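Local coordinates for ESAT-6/WXG100 secretion system protein (Streptococcus gallolyticus, PDB 7JQE), which acts as EsaA, a membrane-protein subunit of the bacterial type VIIb secretion system, a machinery for exporting proteins including toxins, at the interface of chains A and B. Numbering follows the deposited sequence. Chains: chain A/B, ESAT-6/WXG100 secretion system protein.

Contact 1: the interface of chains A and B. Residues chain A 176, 180, 455, 459-461, 464; chain B 179-183.
In this extracellular region of EsaA, the loop that follows helix 169-179 of chain B crosses the N-terminal end of helix 462-491 of chain A, and side chains of both chains are turned into the meeting. A:Asp464, in the first turn of that helix, has CG anti to its own carbonyl carbon (chi1 -79°), which lays the carboxylate against backbone N-H groups of the B loop. The amide N of B:Ser183 approaches A:Asp464 OD2 at 3.1 Å from above the carboxylate plane, 38° out of it. Weak bonds run from the N of B:Glu182 to both oxygens of the same carboxylate. B:Ser183 turns OG back beside its backbone N, so the hydroxyl reaches the chain A backbone: A:Asp461 N donates to B:Ser183 OG at 2.6 Å along a nearly straight line (165° at H). B:Glu182, bent at chi2, crosses A:Asp461 obliquely, with its CB 3.7 Å from A:Asp461 CG. Its OE2 stays 5.2 Å from A:Asp464 OD1, and like charges this near may raise the proton affinity of either group, although the helix start would favour an ionised A:Asp464. On the apolar side A:Ile180 and B:Ile180 point tip to tip, A:Ile180 CG2 lying 4.0 Å from B:Ile180 CD1, each with CG1 in the crowded position between N and carbonyl carbon. A:Leu176 crosses B:Ile180 obliquely, its CD2 4.1 Å from B:Ile180 CG2.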
loop_
_atom_site.group_PDB
_atom_site.type_symbol
_atom_site.label_atom_id
_atom_site.label_comp_id
_atom_site.label_asym_id
_atom_site.label_seq_id
_atom_site.Cartn_x
_atom_site.Cartn_y
_atom_site.Cartn_z
ATOM N N LEU A 176 -14.721 34.488 -2.777
ATOM C CA LEU A 176 -13.349 34.066 -3.041
ATOM C C LEU A 176 -13.322 32.746 -3.803
ATOM O O LEU A 176 -12.516 32.571 -4.724
ATOM C CB LEU A 176 -12.571 33.952 -1.730
ATOM C CG LEU A 176 -11.084 33.623 -1.852
ATOM C CD1 LEU A 176 -10.344 34.718 -2.617
ATOM C CD2 LEU A 176 -10.467 33.395 -0.476
ATOM N N ILE A 180 -11.660 31.196 -7.881
ATOM C CA ILE A 180 -10.863 30.017 -8.209
ATOM C C ILE A 180 -11.801 28.842 -8.456
ATOM O O ILE A 180 -11.569 27.728 -7.973
ATOM C CB ILE A 180 -9.840 29.697 -7.103
ATOM C CG1 ILE A 180 -10.508 29.696 -5.728
ATOM C CG2 ILE A 180 -8.685 30.684 -7.138
ATOM C CD1 ILE A 180 -9.603 29.197 -4.623
ATOM N N LEU A 455 -7.929 21.291 -3.354
ATOM C CA LEU A 455 -8.358 22.303 -2.399
ATOM C C LEU A 455 -9.880 22.313 -2.390
ATOM O O LEU A 455 -10.508 22.517 -3.434
ATOM C CB LEU A 455 -7.808 23.683 -2.754
ATOM C CG LEU A 455 -8.315 24.806 -1.839
ATOM C CD1 LEU A 455 -7.858 24.566 -0.407
ATOM C CD2 LEU A 455 -7.885 26.191 -2.333
ATOM N N ASN A 459 -11.695 23.943 3.075
ATOM C CA ASN A 459 -10.314 24.136 3.498
ATOM C C ASN A 459 -9.737 25.476 3.064
ATOM O O ASN A 459 -8.576 25.756 3.384
ATOM C CB ASN A 459 -9.444 22.997 2.973
ATOM C CG ASN A 459 -9.834 21.657 3.557
ATOM O OD1 ASN A 459 -9.688 20.620 2.913
ATOM N ND2 ASN A 459 -10.348 21.674 4.783
ATOM N N ILE A 460 -10.499 26.301 2.346
ATOM C CA ILE A 460 -10.055 27.660 2.057
ATOM C C ILE A 460 -9.789 28.369 3.377
ATOM O O ILE A 460 -10.691 28.518 4.212
ATOM C CB ILE A 460 -11.097 28.400 1.214
ATOM C CG1 ILE A 460 -11.303 27.691 -0.127
ATOM C CG2 ILE A 460 -10.682 29.845 0.999
ATOM C CD1 ILE A 460 -12.174 28.466 -1.092
ATOM N N ASP A 461 -8.548 28.806 3.576
ATOM C CA ASP A 461 -8.129 29.283 4.887
ATOM C C ASP A 461 -8.960 30.484 5.329
ATOM O O ASP A 461 -9.353 31.329 4.522
ATOM C CB ASP A 461 -6.646 29.652 4.867
ATOM C CG ASP A 461 -6.032 29.663 6.253
ATOM O OD1 ASP A 461 -5.540 28.602 6.692
ATOM O OD2 ASP A 461 -6.044 30.728 6.905
ATOM N N ASP A 464 -7.321 33.982 4.635
ATOM C CA ASP A 464 -7.503 34.473 3.273
ATOM C C ASP A 464 -8.871 35.118 3.104
ATOM O O ASP A 464 -8.996 36.163 2.453
ATOM C CB ASP A 464 -7.319 33.334 2.270
ATOM C CG ASP A 464 -5.856 33.007 2.016
ATOM O OD1 ASP A 464 -4.979 33.745 2.517
ATOM O OD2 ASP A 464 -5.581 32.009 1.314
ATOM N N GLN B 179 -4.119 36.157 -3.314
ATOM C CA GLN B 179 -5.430 36.162 -2.678
ATOM C C GLN B 179 -5.721 34.866 -1.932
ATOM O O GLN B 179 -6.608 34.849 -1.074
ATOM C CB GLN B 179 -6.520 36.413 -3.721
ATOM C CG GLN B 179 -6.300 37.662 -4.566
ATOM C CD GLN B 179 -6.403 38.941 -3.758
ATOM O OE1 GLN B 179 -7.483 39.313 -3.298
ATOM N NE2 GLN B 179 -5.275 39.617 -3.574
ATOM N N ILE B 180 -5.015 33.780 -2.250
ATOM C CA ILE B 180 -5.185 32.514 -1.541
ATOM C C ILE B 180 -3.826 32.046 -1.038
ATOM O O ILE B 180 -3.469 30.868 -1.163
ATOM C CB ILE B 180 -5.853 31.449 -2.431
ATOM C CG1 ILE B 180 -5.164 31.370 -3.793
ATOM C CG2 ILE B 180 -7.335 31.739 -2.596
ATOM C CD1 ILE B 180 -5.643 30.211 -4.640
ATOM N N GLN B 181 -3.068 32.972 -0.450
ATOM C CA GLN B 181 -1.708 32.673 -0.017
ATOM C C GLN B 181 -1.677 31.524 0.988
ATOM O O GLN B 181 -0.841 30.621 0.882
ATOM C CB GLN B 181 -1.083 33.932 0.582
ATOM C CG GLN B 181 0.409 34.062 0.367
ATOM C CD GLN B 181 0.901 35.463 0.663
ATOM O OE1 GLN B 181 0.107 36.366 0.933
ATOM N NE2 GLN B 181 2.215 35.654 0.611
ATOM N N GLU B 182 -2.584 31.539 1.968
ATOM C CA GLU B 182 -2.563 30.546 3.035
ATOM C C GLU B 182 -3.221 29.236 2.620
ATOM O O GLU B 182 -2.864 28.176 3.148
ATOM C CB GLU B 182 -3.262 31.094 4.280
ATOM C CG GLU B 182 -2.774 32.465 4.728
ATOM C CD GLU B 182 -1.397 32.419 5.357
ATOM O OE1 GLU B 182 -0.886 31.303 5.587
ATOM O OE2 GLU B 182 -0.825 33.497 5.627
ATOM N N SER B 183 -4.179 29.286 1.690
ATOM C CA SER B 183 -4.911 28.079 1.325
ATOM C C SER B 183 -4.048 27.106 0.530
ATOM O O SER B 183 -4.236 25.889 0.639
ATOM C CB SER B 183 -6.169 28.449 0.542
ATOM O OG SER B 183 -7.130 29.043 1.398
#

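Contact 2: the interface of chains A and B. Residues chain A 116, 486, 489, 492; chain B 112, 115-116, 119, 486, 489.
Helices 102-135 and 462-491 of the two chains pack here in a helical-bundle arrangement, and the tight part is made mostly by carbon groups, with a threonine hydroxyl at its rim. At its centre A:Leu116 and B:Leu116 reach tip to tip across the two-fold axis, CD1 of A:Leu116 standing 3.6 Å from CD1 of B:Leu116. Each leucine keeps CG anti to its carbonyl carbon, and an extended second torsion (chi2 -175°) sends CD1 forward to the symmetry mate. The other branch turns toward a threonine: B:Leu116 CD2 lies 3.6 Å from A:Thr489 OG1, the side chains crossing obliquely. That hydroxyl sits in the crowded position between N and carbonyl carbon (chi1 37°), where it binds within its own helix, A:Thr489 OG1 to A:Leu486 O at 3.0 Å, coming from 41° above the carbonyl plane. The bond would help hold this rotation and gives the hydroxyl an acceptor, leaving CG2 to cross the aliphatic stem of B:Glu115, 3.7 Å from its CG. A:Leu486 CB meets B:Leu119 CD2 at 3.9 Å, prolonging the packing along the helices.

The flank is looser. A:Ser492 O comes no nearer than 4.2 Å to B:Ala112 CB, and B:Glu115, bent at chi2, offers its CB and CG stem to the partner. Since N and O atoms of the two sides are all too far apart to bond, the patch relies on shape and hydrophobic burial, and it appears to hold the two helical stalks together.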
loop_
_atom_site.group_PDB
_atom_site.type_symbol
_atom_site.label_atom_id
_atom_site.label_comp_id
_atom_site.label_asym_id
_atom_site.label_seq_id
_atom_site.Cartn_x
_atom_site.Cartn_y
_atom_site.Cartn_z
ATOM N N LEU A 116 -21.240 65.856 -14.311
ATOM C CA LEU A 116 -20.956 65.186 -13.046
ATOM C C LEU A 116 -22.079 64.233 -12.657
ATOM O O LEU A 116 -21.826 63.174 -12.071
ATOM C CB LEU A 116 -20.720 66.216 -11.943
ATOM C CG LEU A 116 -19.470 67.084 -12.107
ATOM C CD1 LEU A 116 -19.276 67.988 -10.895
ATOM C CD2 LEU A 116 -18.243 66.216 -12.344
ATOM N N LEU A 486 -18.813 63.462 -4.630
ATOM C CA LEU A 486 -19.290 63.890 -5.941
ATOM C C LEU A 486 -20.699 64.463 -5.854
ATOM O O LEU A 486 -20.994 65.497 -6.462
ATOM C CB LEU A 486 -19.238 62.727 -6.932
ATOM C CG LEU A 486 -19.647 63.045 -8.373
ATOM C CD1 LEU A 486 -18.889 64.249 -8.907
ATOM C CD2 LEU A 486 -19.422 61.837 -9.269
ATOM N N THR A 489 -20.520 68.084 -4.223
ATOM C CA THR A 489 -20.130 69.159 -5.130
ATOM C C THR A 489 -21.196 69.409 -6.189
ATOM O O THR A 489 -21.448 70.562 -6.556
ATOM C CB THR A 489 -18.786 68.843 -5.783
ATOM O OG1 THR A 489 -18.704 67.440 -6.062
ATOM C CG2 THR A 489 -17.647 69.238 -4.862
ATOM N N SER A 492 -23.735 71.376 -4.210
ATOM C CA SER A 492 -23.149 72.699 -3.987
ATOM C C SER A 492 -22.484 73.189 -5.276
ATOM O O SER A 492 -21.261 73.199 -5.429
ATOM C CB SER A 492 -22.163 72.653 -2.828
ATOM O OG SER A 492 -22.818 72.339 -1.608
ATOM N N ALA B 112 -16.007 74.549 -6.062
ATOM C CA ALA B 112 -16.360 73.257 -6.635
ATOM C C ALA B 112 -15.213 72.699 -7.465
ATOM O O ALA B 112 -14.968 71.487 -7.470
ATOM C CB ALA B 112 -17.627 73.389 -7.481
ATOM N N GLU B 115 -12.718 71.238 -5.021
ATOM C CA GLU B 115 -13.241 69.989 -4.476
ATOM C C GLU B 115 -13.028 68.842 -5.455
ATOM O O GLU B 115 -12.542 67.769 -5.079
ATOM C CB GLU B 115 -14.725 70.140 -4.139
ATOM C CG GLU B 115 -15.043 71.209 -3.103
ATOM C CD GLU B 115 -14.555 70.845 -1.713
ATOM O OE1 GLU B 115 -13.715 69.927 -1.598
ATOM O OE2 GLU B 115 -15.016 71.477 -0.737
ATOM N N LEU B 116 -13.383 69.055 -6.725
ATOM C CA LEU B 116 -13.225 68.001 -7.721
ATOM C C LEU B 116 -11.760 67.622 -7.902
ATOM O O LEU B 116 -11.441 66.452 -8.140
ATOM C CB LEU B 116 -13.837 68.434 -9.052
ATOM C CG LEU B 116 -15.356 68.617 -9.052
ATOM C CD1 LEU B 116 -15.863 68.933 -10.454
ATOM C CD2 LEU B 116 -16.044 67.382 -8.486
ATOM N N LEU B 119 -11.125 65.223 -5.165
ATOM C CA LEU B 119 -11.767 63.955 -5.489
ATOM C C LEU B 119 -10.959 63.187 -6.527
ATOM O O LEU B 119 -10.847 61.958 -6.452
ATOM C CB LEU B 119 -13.193 64.199 -5.984
ATOM C CG LEU B 119 -13.984 62.974 -6.442
ATOM C CD1 LEU B 119 -14.094 61.953 -5.318
ATOM C CD2 LEU B 119 -15.362 63.372 -6.940
ATOM N N LEU B 486 -13.679 63.145 -15.111
ATOM C CA LEU B 486 -13.558 64.102 -14.015
ATOM C C LEU B 486 -12.582 65.219 -14.366
ATOM O O LEU B 486 -12.855 66.395 -14.103
ATOM C CB LEU B 486 -13.129 63.390 -12.733
ATOM C CG LEU B 486 -13.024 64.260 -11.477
ATOM C CD1 LEU B 486 -14.297 65.061 -11.255
ATOM C CD2 LEU B 486 -12.720 63.403 -10.259
ATOM N N THR B 489 -14.325 67.690 -16.947
ATOM C CA THR B 489 -15.240 68.663 -16.360
ATOM C C THR B 489 -14.498 69.676 -15.498
ATOM O O THR B 489 -14.847 70.862 -15.495
ATOM C CB THR B 489 -16.321 67.953 -15.547
ATOM O OG1 THR B 489 -15.753 66.823 -14.872
ATOM C CG2 THR B 489 -17.441 67.483 -16.456
#

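Contact 3: the interface of chains A and B. Residues chain A 183, 451, 453-455; chain B 451, 453-455.
A short turn just after helix 448-451 brings the two chains together backbone to backbone in a reciprocal, two-fold symmetric pairing. The N-H of A:Gly453 donates to the carbonyl of selenomethionine B:Met451, A:Gly453 N to B:Met451 O at 2.5 Å. Its twin joins B:Gly453 N to A:Met451 O, again at 2.5 Å and fairly straight (160° at H). The donor stands 28° above the carbonyl plane. At 2.40 Å resolution so short a separation is better taken as a close bond than as a measure of strength. A:Gly453 has a positive phi (55°), a conformation easily adopted by a residue without a side chain and consistent with a tight turn that presents the N-H to the partner. A:Met451 as a whole loses little surface to the partner, and it is its carbonyl that takes part in the pairing.

Beyond the turn the contact becomes apolar. A:Leu455 and B:Leu455 meet near their roots, CB to CB at 3.9 Å, rather than at their branch tips. Each has CG anti to the backbone N, which carries the branches away from the mate toward the loop of the other chain: B:Leu455 CD2 lies 4.0 Å from A:Ser183 CB, while CD1 is 4.0 Å from A:Ser183 O. The site thus sits in the narrow connection between helix 448-451 and helix 462-491, where both polypeptides run close to the two-fold axis.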
loop_
_atom_site.group_PDB
_atom_site.type_symbol
_atom_site.label_atom_id
_atom_site.label_comp_id
_atom_site.label_asym_id
_atom_site.label_seq_id
_atom_site.Cartn_x
_atom_site.Cartn_y
_atom_site.Cartn_z
ATOM N N SER A 183 -9.990 25.925 -10.299
ATOM C CA SER A 183 -8.805 25.367 -9.658
ATOM C C SER A 183 -9.164 24.376 -8.557
ATOM O O SER A 183 -8.419 23.418 -8.327
ATOM C CB SER A 183 -7.931 26.492 -9.109
ATOM O OG SER A 183 -7.303 27.196 -10.167
HETATM N N MSE A 451 -8.635 13.508 -2.345
HETATM C CA MSE A 451 -7.920 14.663 -1.808
HETATM C C MSE A 451 -6.606 14.988 -2.521
HETATM O O MSE A 451 -5.961 15.992 -2.210
HETATM C CB MSE A 451 -7.643 14.448 -0.319
HETATM C CG MSE A 451 -8.884 14.529 0.555
HETATM SE SE MSE A 451 -9.623 16.340 0.495
HETATM C CE MSE A 451 -11.168 16.141 1.672
ATOM N N GLY A 453 -4.225 16.677 -4.714
ATOM C CA GLY A 453 -4.230 17.966 -5.400
ATOM C C GLY A 453 -5.565 18.668 -5.352
ATOM O O GLY A 453 -5.946 19.340 -6.318
ATOM N N ASN A 454 -6.290 18.531 -4.243
ATOM C CA ASN A 454 -7.667 18.999 -4.125
ATOM C C ASN A 454 -7.765 20.020 -2.997
ATOM O O ASN A 454 -7.688 19.659 -1.817
ATOM C CB ASN A 454 -8.616 17.825 -3.876
ATOM C CG ASN A 454 -10.058 18.268 -3.687
ATOM O OD1 ASN A 454 -10.398 19.435 -3.893
ATOM N ND2 ASN A 454 -10.916 17.330 -3.302
ATOM N N LEU A 455 -7.929 21.291 -3.354
ATOM C CA LEU A 455 -8.358 22.303 -2.399
ATOM C C LEU A 455 -9.880 22.313 -2.390
ATOM O O LEU A 455 -10.508 22.517 -3.434
ATOM C CB LEU A 455 -7.808 23.683 -2.754
ATOM C CG LEU A 455 -8.315 24.806 -1.839
ATOM C CD1 LEU A 455 -7.858 24.566 -0.407
ATOM C CD2 LEU A 455 -7.885 26.191 -2.333
HETATM N N MSE B 451 1.060 16.010 -2.258
HETATM C CA MSE B 451 -0.073 16.483 -3.048
HETATM C C MSE B 451 -1.435 16.340 -2.364
HETATM O O MSE B 451 -2.451 16.785 -2.900
HETATM C CB MSE B 451 -0.106 15.748 -4.390
HETATM C CG MSE B 451 1.011 16.150 -5.339
HETATM SE SE MSE B 451 0.803 18.026 -5.853
HETATM C CE MSE B 451 2.342 18.251 -7.034
ATOM N N GLY B 453 -4.484 17.256 -0.577
ATOM C CA GLY B 453 -5.137 18.530 -0.290
ATOM C C GLY B 453 -4.289 19.731 -0.635
ATOM O O GLY B 453 -4.342 20.747 0.068
ATOM N N ASN B 454 -3.506 19.641 -1.709
ATOM C CA ASN B 454 -2.507 20.646 -2.057
ATOM C C ASN B 454 -2.819 21.221 -3.434
ATOM O O ASN B 454 -2.631 20.546 -4.452
ATOM C CB ASN B 454 -1.102 20.042 -2.029
ATOM C CG ASN B 454 -0.029 21.036 -2.441
ATOM O OD1 ASN B 454 -0.294 22.229 -2.603
ATOM N ND2 ASN B 454 1.195 20.547 -2.604
ATOM N N LEU B 455 -3.300 22.461 -3.468
ATOM C CA LEU B 455 -3.328 23.235 -4.701
ATOM C C LEU B 455 -1.994 23.957 -4.825
ATOM O O LEU B 455 -1.616 24.722 -3.931
ATOM C CB LEU B 455 -4.488 24.229 -4.716
ATOM C CG LEU B 455 -4.504 25.144 -5.949
ATOM C CD1 LEU B 455 -4.688 24.318 -7.215
ATOM C CD2 LEU B 455 -5.570 26.237 -5.842
#

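Contact 4: the interface of chains A and B. Residues chain A 105-106, 108-109, 112, 493-494; chain B 105-106, 108-109, 112, 493-494.
Hydrogen bonding in this end of the EsaA helical stalk joins helix 102-135 of each chain to the last modelled residue of the other. The phenol hydroxyl of A:Tyr105 can donate to the backbone carbonyl of the partner, A:Tyr105 OH to B:Pro494 O at 3.0 Å, and the symmetric bond runs from B:Tyr105 OH to A:Pro494 O.

Ring contacts surround these bonds. Each tyrosine has CG anti to the backbone N (chi1 -171°), which throws the ring across the axis. The two rings approach tip to tip, edge against edge, with A:Tyr105 CE2 3.3 Å from B:Tyr105 CE2. One face of A:Tyr105 is covered toward its rim by B:Pro494, whose CG stands 4.0 Å above the ring plane while the two side chains slide past in opposite directions.

Aliphatic contacts come next. A:Val109 and B:Val109 point at each other, CG2 to CG2 at 3.6 Å. A:Leu493 CD1 rests 3.6 Å from the methyl CB of B:Ala112. Among the charged residues, A:Arg106 lends CG, 3.4 Å from B:Tyr105 OH. A:Lys108 touches B:Pro494 CD through CB at 4.1 Å, with the remaining chain extended.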
loop_
_atom_site.group_PDB
_atom_site.type_symbol
_atom_site.label_atom_id
_atom_site.label_comp_id
_atom_site.label_asym_id
_atom_site.label_seq_id
_atom_site.Cartn_x
_atom_site.Cartn_y
_atom_site.Cartn_z
ATOM N N TYR A 105 -21.564 81.705 -19.110
ATOM C CA TYR A 105 -20.917 81.249 -17.883
ATOM C C TYR A 105 -21.826 80.303 -17.107
ATOM O O TYR A 105 -21.400 79.225 -16.678
ATOM C CB TYR A 105 -20.529 82.455 -17.026
ATOM C CG TYR A 105 -19.664 82.134 -15.826
ATOM C CD1 TYR A 105 -18.290 82.335 -15.863
ATOM C CD2 TYR A 105 -20.222 81.643 -14.653
ATOM C CE1 TYR A 105 -17.497 82.053 -14.769
ATOM C CE2 TYR A 105 -19.436 81.355 -13.554
ATOM C CZ TYR A 105 -18.074 81.562 -13.618
ATOM O OH TYR A 105 -17.287 81.276 -12.526
ATOM N N ARG A 106 -23.090 80.692 -16.920
ATOM C CA ARG A 106 -24.013 79.849 -16.169
ATOM C C ARG A 106 -24.343 78.571 -16.930
ATOM O O ARG A 106 -24.501 77.505 -16.322
ATOM C CB ARG A 106 -25.288 80.626 -15.841
ATOM C CG ARG A 106 -26.312 79.824 -15.057
ATOM C CD ARG A 106 -27.480 80.690 -14.613
ATOM N NE ARG A 106 -28.127 81.365 -15.734
ATOM C CZ ARG A 106 -28.975 80.776 -16.571
ATOM N NH1 ARG A 106 -29.520 81.468 -17.563
ATOM N NH2 ARG A 106 -29.271 79.491 -16.421
ATOM N N LYS A 108 -22.380 76.909 -18.966
ATOM C CA LYS A 108 -21.256 75.992 -18.808
ATOM C C LYS A 108 -21.248 75.365 -17.420
ATOM O O LYS A 108 -21.001 74.162 -17.279
ATOM C CB LYS A 108 -19.937 76.715 -19.086
ATOM C CG LYS A 108 -19.661 76.927 -20.563
ATOM C CD LYS A 108 -18.243 77.417 -20.810
ATOM C CE LYS A 108 -18.001 77.649 -22.297
ATOM N NZ LYS A 108 -16.621 78.132 -22.584
ATOM N N VAL A 109 -21.522 76.160 -16.383
ATOM C CA VAL A 109 -21.625 75.612 -15.033
ATOM C C VAL A 109 -22.700 74.535 -14.976
ATOM O O VAL A 109 -22.501 73.467 -14.384
ATOM C CB VAL A 109 -21.898 76.736 -14.017
ATOM C CG1 VAL A 109 -22.384 76.150 -12.701
ATOM C CG2 VAL A 109 -20.644 77.570 -13.802
ATOM N N ALA A 112 -21.472 71.486 -16.708
ATOM C CA ALA A 112 -20.594 70.739 -15.817
ATOM C C ALA A 112 -21.402 69.970 -14.780
ATOM O O ALA A 112 -21.047 68.845 -14.411
ATOM C CB ALA A 112 -19.605 71.687 -15.139
ATOM N N LEU A 493 -23.332 73.610 -6.220
ATOM C CA LEU A 493 -22.896 74.089 -7.526
ATOM C C LEU A 493 -24.017 74.904 -8.163
ATOM O O LEU A 493 -24.975 74.325 -8.693
ATOM C CB LEU A 493 -22.500 72.916 -8.424
ATOM C CG LEU A 493 -21.871 73.245 -9.780
ATOM C CD1 LEU A 493 -20.474 73.814 -9.607
ATOM C CD2 LEU A 493 -21.838 72.020 -10.675
ATOM N N PRO A 494 -23.950 76.249 -8.111
ATOM C CA PRO A 494 -25.002 77.143 -8.611
ATOM C C PRO A 494 -24.869 77.455 -10.098
ATOM O O PRO A 494 -25.794 78.046 -10.656
ATOM C CB PRO A 494 -24.801 78.409 -7.776
ATOM C CG PRO A 494 -23.336 78.447 -7.555
ATOM C CD PRO A 494 -22.877 77.006 -7.440
ATOM N N TYR B 105 -20.913 83.808 -6.697
ATOM C CA TYR B 105 -21.177 82.772 -7.691
ATOM C C TYR B 105 -19.876 82.188 -8.229
ATOM O O TYR B 105 -19.711 80.964 -8.299
ATOM C CB TYR B 105 -22.023 83.350 -8.826
ATOM C CG TYR B 105 -22.544 82.331 -9.817
ATOM C CD1 TYR B 105 -23.849 81.863 -9.739
ATOM C CD2 TYR B 105 -21.736 81.849 -10.839
ATOM C CE1 TYR B 105 -24.334 80.942 -10.645
ATOM C CE2 TYR B 105 -22.211 80.924 -11.748
ATOM C CZ TYR B 105 -23.511 80.474 -11.647
ATOM O OH TYR B 105 -23.988 79.552 -12.551
ATOM N N ARG B 106 -18.934 83.054 -8.611
ATOM C CA ARG B 106 -17.670 82.571 -9.156
ATOM C C ARG B 106 -16.833 81.877 -8.088
ATOM O O ARG B 106 -16.149 80.888 -8.375
ATOM C CB ARG B 106 -16.891 83.725 -9.785
ATOM C CG ARG B 106 -15.555 83.314 -10.380
ATOM C CD ARG B 106 -14.903 84.459 -11.137
ATOM N NE ARG B 106 -14.735 85.648 -10.307
ATOM C CZ ARG B 106 -13.774 85.795 -9.401
ATOM N NH1 ARG B 106 -13.693 86.913 -8.691
ATOM N NH2 ARG B 106 -12.897 84.820 -9.198
ATOM N N LYS B 108 -17.927 80.147 -5.523
ATOM C CA LYS B 108 -18.472 78.808 -5.329
ATOM C C LYS B 108 -18.081 77.884 -6.475
ATOM O O LYS B 108 -17.722 76.724 -6.247
ATOM C CB LYS B 108 -19.992 78.870 -5.173
ATOM C CG LYS B 108 -20.443 79.339 -3.802
ATOM C CD LYS B 108 -21.938 79.152 -3.602
ATOM C CE LYS B 108 -22.370 79.656 -2.231
ATOM N NZ LYS B 108 -23.831 79.492 -1.993
ATOM N N VAL B 109 -18.139 78.381 -7.713
ATOM C CA VAL B 109 -17.691 77.585 -8.853
ATOM C C VAL B 109 -16.235 77.176 -8.679
ATOM O O VAL B 109 -15.864 76.022 -8.924
ATOM C CB VAL B 109 -17.906 78.361 -10.166
ATOM C CG1 VAL B 109 -17.106 77.725 -11.292
ATOM C CG2 VAL B 109 -19.385 78.405 -10.518
ATOM N N ALA B 112 -16.007 74.549 -6.062
ATOM C CA ALA B 112 -16.360 73.257 -6.635
ATOM C C ALA B 112 -15.213 72.699 -7.465
ATOM O O ALA B 112 -14.968 71.487 -7.470
ATOM C CB ALA B 112 -17.627 73.389 -7.481
ATOM N N LEU B 493 -14.601 74.197 -16.826
ATOM C CA LEU B 493 -15.306 74.765 -15.684
ATOM C C LEU B 493 -14.750 76.155 -15.390
ATOM O O LEU B 493 -13.675 76.275 -14.789
ATOM C CB LEU B 493 -15.168 73.856 -14.461
ATOM C CG LEU B 493 -15.975 74.223 -13.213
ATOM C CD1 LEU B 493 -17.458 73.990 -13.439
ATOM C CD2 LEU B 493 -15.493 73.441 -12.005
ATOM N N PRO B 494 -15.439 77.231 -15.820
ATOM C CA PRO B 494 -14.972 78.616 -15.675
ATOM C C PRO B 494 -15.344 79.239 -14.334
ATOM O O PRO B 494 -14.850 80.327 -14.038
ATOM C CB PRO B 494 -15.683 79.339 -16.820
ATOM C CG PRO B 494 -16.973 78.618 -16.935
ATOM C CD PRO B 494 -16.690 77.166 -16.599
#

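The contacts form two neighbouring pairs along an elongated two-fold arrangement. Contact 1 and contact 3 have C-alpha centres about 11 Å apart and share A:Leu455; contact 2 and contact 4, also about 11 Å apart, share B:Ala112. The C-alpha centres of contacts 1 and 2 are about 40 Å apart, and those of contacts 3 and 4 about 60 Å. Helix 462-491 links the pairs, entering contact 1 at its start and contact 2 near its end, while helix 102-135 runs through contacts 2 and 4. Fastening at both ends of a long helix suggests a dimer joined along its length, though the deposited assembly alone does not prove it.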